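Local structure of dihydroorotase (2OGJ) at residues 239-244 against 281-286. The protein hydrolyses acetyl esters, deacetylating acetyl-(R)-mandelate in vitro, as a zinc-dependent member of the amidohydrolase superfamily with a TIM-barrel fold. Sequence-based numbering, arbitrary orientation.
Sequences SSIMED and RGLLPF
The selenium of Met242, a selenomethionine introduced in place of methionine, lies obliquely beside the guanidinium of Arg281, with SE 4.4 Å from NH2, and no hydrogen bond joins the two loops. It is a case of two chain segments meeting by side-chain reach alone, for even the nearest CA atoms, those of Ile241 and Leu283, are 10.8 Å apart. The second touch is purely apolar: methyl CD1 of Ile241 meets methyl CD2 of Leu283 at 4.2 Å. Ile241 spans its share of the gap by extending the CG1 branch (chi2 168°), while Leu283 holds CG anti to the backbone N (chi1 -171°), its CB directed at the opposing loop. In the TIM barrel of this amidohydrolase, residues 239-244 lie in the loop that follows strand 228-230 and the zinc ligand His231 and leads into helix 245-253, and residues 281-286 leave helix 272-280 on the way to Asp291, another zinc ligand. The side chains of Ile241 and His231 are about 9 Å apart. Local turns shape both segments: OG of Ser240 accepts a hydrogen bond from the backbone N of Met242 at 3.0 Å (N-H...O angle 159°), an ST turn, and Gly282, with positive phi, is the C-prime residue of a Schellman motif closing helix 272-280. Helix 245-253 packs against both segments, its Phe248 touching Ile241, Met242 and Leu283 and making a cation-pi contact with Arg281. The stronger polar partner of that arginine is Glu245, whose OE1 forms a salt bridge with NH2, the same nitrogen that approaches the selenium.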
ATOM      1  N   SER A 239      21.048  -3.599  16.306  1.00 53.89           N
ATOM      2  CA  SER A 239      22.025  -3.209  15.288  1.00 52.98           C
ATOM      3  C   SER A 239      23.455  -3.207  15.806  1.00 51.43           C
ATOM      4  O   SER A 239      24.395  -3.152  15.030  1.00 50.16           O
ATOM      5  CB  SER A 239      21.663  -1.825  14.710  1.00 52.15           C
ATOM      6  OG  SER A 239      21.037  -0.984  15.680  1.00 53.22           O
ATOM      7  N   SER A 240      23.611  -3.286  17.120  1.00 52.21           N
ATOM      8  CA  SER A 240      24.930  -3.278  17.750  1.00 54.08           C
ATOM      9  C   SER A 240      25.695  -4.583  17.558  1.00 55.82           C
ATOM     10  O   SER A 240      25.152  -5.662  17.773  1.00 56.77           O
ATOM     11  CB  SER A 240      24.788  -2.995  19.246  1.00 51.13           C
ATOM     12  OG  SER A 240      25.986  -3.305  19.929  1.00 50.93           O
ATOM     13  N   ILE A 241      26.959  -4.491  17.163  1.00 57.36           N
ATOM     14  CA  ILE A 241      27.758  -5.692  16.969  1.00 60.61           C
ATOM     15  C   ILE A 241      28.206  -6.297  18.294  1.00 63.52           C
ATOM     16  O   ILE A 241      28.862  -7.334  18.310  1.00 64.72           O
ATOM     17  CB  ILE A 241      29.024  -5.408  16.131  1.00 60.38           C
ATOM     18  CG1 ILE A 241      29.979  -4.486  16.912  1.00 58.67           C
ATOM     19  CG2 ILE A 241      28.616  -4.805  14.797  1.00 60.26           C
ATOM     20  CD1 ILE A 241      31.369  -4.361  16.317  1.00 54.70           C
HETATM   21  N   MSE A 242      27.852  -5.658  19.406  1.00 65.80           N
HETATM   22  CA  MSE A 242      28.269  -6.165  20.708  1.00 67.43           C
HETATM   23  C   MSE A 242      27.171  -6.937  21.448  1.00 68.48           C
HETATM   24  O   MSE A 242      27.443  -7.615  22.440  1.00 69.82           O
HETATM   25  CB  MSE A 242      28.811  -5.009  21.563  1.00 69.39           C
HETATM   26  CG  MSE A 242      30.181  -5.280  22.222  1.00 70.71           C
HETATM   27 SE   MSE A 242      31.377  -6.172  21.169  1.00 91.43          SE
HETATM   28  CE  MSE A 242      31.523  -5.067  19.804  1.00 72.97           C
ATOM     29  N   GLU A 243      25.938  -6.855  20.955  1.00 68.56           N
ATOM     30  CA  GLU A 243      24.809  -7.565  21.560  1.00 68.74           C
ATOM     31  C   GLU A 243      24.605  -8.961  20.945  1.00 68.75           C
ATOM     32  O   GLU A 243      23.884  -9.800  21.487  1.00 69.12           O
ATOM     33  CB  GLU A 243      23.530  -6.743  21.385  1.00 68.25           C
ATOM     34  CG  GLU A 243      23.415  -6.125  19.999  1.00 69.14           C
ATOM     35  CD  GLU A 243      22.006  -5.709  19.623  1.00 68.95           C
ATOM     36  OE1 GLU A 243      21.254  -5.229  20.503  1.00 68.85           O
ATOM     37  OE2 GLU A 243      21.664  -5.852  18.426  1.00 68.22           O
ATOM     38  N   ASP A 244      25.251  -9.199  19.810  1.00 69.52           N
ATOM     39  CA  ASP A 244      25.136 -10.470  19.101  1.00 69.58           C
ATOM     40  C   ASP A 244      26.510 -10.975  18.676  1.00 69.66           C
ATOM     41  O   ASP A 244      27.087 -10.476  17.708  1.00 69.94           O
ATOM     42  CB  ASP A 244      24.264 -10.281  17.857  1.00 69.42           C
ATOM     43  CG  ASP A 244      23.926 -11.588  17.161  1.00 70.63           C
ATOM     44  OD1 ASP A 244      24.705 -12.561  17.269  1.00 70.02           O
ATOM     45  OD2 ASP A 244      22.873 -11.630  16.484  1.00 72.49           O
ATOM     46  N   ARG A 281      39.302  -6.172  20.912  1.00 54.68           N
ATOM     47  CA  ARG A 281      39.306  -7.476  20.253  1.00 54.73           C
ATOM     48  C   ARG A 281      39.982  -7.400  18.891  1.00 54.33           C
ATOM     49  O   ARG A 281      39.852  -8.325  18.078  1.00 54.94           O
ATOM     50  CB  ARG A 281      37.883  -8.010  20.065  1.00 57.34           C
ATOM     51  CG  ARG A 281      37.131  -8.362  21.348  1.00 59.28           C
ATOM     52  CD  ARG A 281      36.399  -9.689  21.147  1.00 62.55           C
ATOM     53  NE  ARG A 281      34.960  -9.626  21.398  1.00 64.79           N
ATOM     54  CZ  ARG A 281      34.081 -10.465  20.848  1.00 67.09           C
ATOM     55  NH1 ARG A 281      34.501 -11.417  20.019  1.00 67.37           N
ATOM     56  NH2 ARG A 281      32.785 -10.357  21.125  1.00 66.57           N
ATOM     57  N   GLY A 282      40.684  -6.298  18.641  1.00 53.18           N
ATOM     58  CA  GLY A 282      41.386  -6.130  17.382  1.00 52.53           C
ATOM     59  C   GLY A 282      40.564  -5.611  16.212  1.00 53.69           C
ATOM     60  O   GLY A 282      41.097  -5.491  15.104  1.00 53.51           O
ATOM     61  N   LEU A 283      39.200  -5.353  16.410  1.00 54.29           N
ATOM     62  CA  LEU A 283      38.425  -4.828  15.285  1.00 54.11           C
ATOM     63  C   LEU A 283      38.431  -3.307  15.254  1.00 54.60           C
ATOM     64  O   LEU A 283      37.799  -2.634  16.080  1.00 55.07           O
ATOM     65  CB  LEU A 283      36.974  -5.331  15.313  1.00 53.04           C
ATOM     66  CG  LEU A 283      36.139  -5.007  14.058  1.00 50.80           C
ATOM     67  CD1 LEU A 283      36.863  -5.496  12.799  1.00 46.55           C
ATOM     68  CD2 LEU A 283      34.747  -5.654  14.177  1.00 50.52           C
ATOM     69  N   LEU A 284      39.174  -2.770  14.294  1.00 53.65           N
ATOM     70  CA  LEU A 284      39.277  -1.332  14.117  1.00 51.82           C
ATOM     71  C   LEU A 284      38.388  -0.849  12.982  1.00 50.00           C
ATOM     72  O   LEU A 284      38.046  -1.610  12.062  1.00 50.75           O
ATOM     73  CB  LEU A 284      40.719  -0.947  13.790  1.00 51.47           C
ATOM     74  CG  LEU A 284      41.602  -0.502  14.943  1.00 51.61           C
ATOM     75  CD1 LEU A 284      41.549  -1.514  16.071  1.00 51.58           C
ATOM     76  CD2 LEU A 284      42.999  -0.316  14.415  1.00 49.86           C
ATOM     77  N   PRO A 285      37.969   0.416  13.043  1.00 46.77           N
ATOM     78  CA  PRO A 285      37.134   0.868  11.937  1.00 45.59           C
ATOM     79  C   PRO A 285      38.087   1.193  10.782  1.00 43.44           C
ATOM     80  O   PRO A 285      39.219   1.621  11.005  1.00 42.91           O
ATOM     81  CB  PRO A 285      36.428   2.095  12.517  1.00 45.27           C
ATOM     82  CG  PRO A 285      37.418   2.623  13.495  1.00 46.33           C
ATOM     83  CD  PRO A 285      37.919   1.361  14.167  1.00 46.32           C
ATOM     84  N   PHE A 286      37.645   0.948   9.557  1.00 42.24           N
ATOM     85  CA  PHE A 286      38.468   1.223   8.381  1.00 43.21           C
ATOM     86  C   PHE A 286      38.643   2.731   8.182  1.00 41.56           C
ATOM     87  O   PHE A 286      39.715   3.205   7.805  1.00 41.46           O
ATOM     88  CB  PHE A 286      37.824   0.624   7.128  1.00 44.09           C
ATOM     89  CG  PHE A 286      38.607   0.870   5.874  1.00 46.17           C
ATOM     90  CD1 PHE A 286      39.713   0.074   5.561  1.00 45.63           C
ATOM     91  CD2 PHE A 286      38.250   1.899   5.002  1.00 45.27           C
ATOM     92  CE1 PHE A 286      40.452   0.294   4.398  1.00 43.81           C
ATOM     93  CE2 PHE A 286      38.985   2.127   3.839  1.00 45.80           C
ATOM     94  CZ  PHE A 286      40.090   1.316   3.538  1.00 45.60           C
TER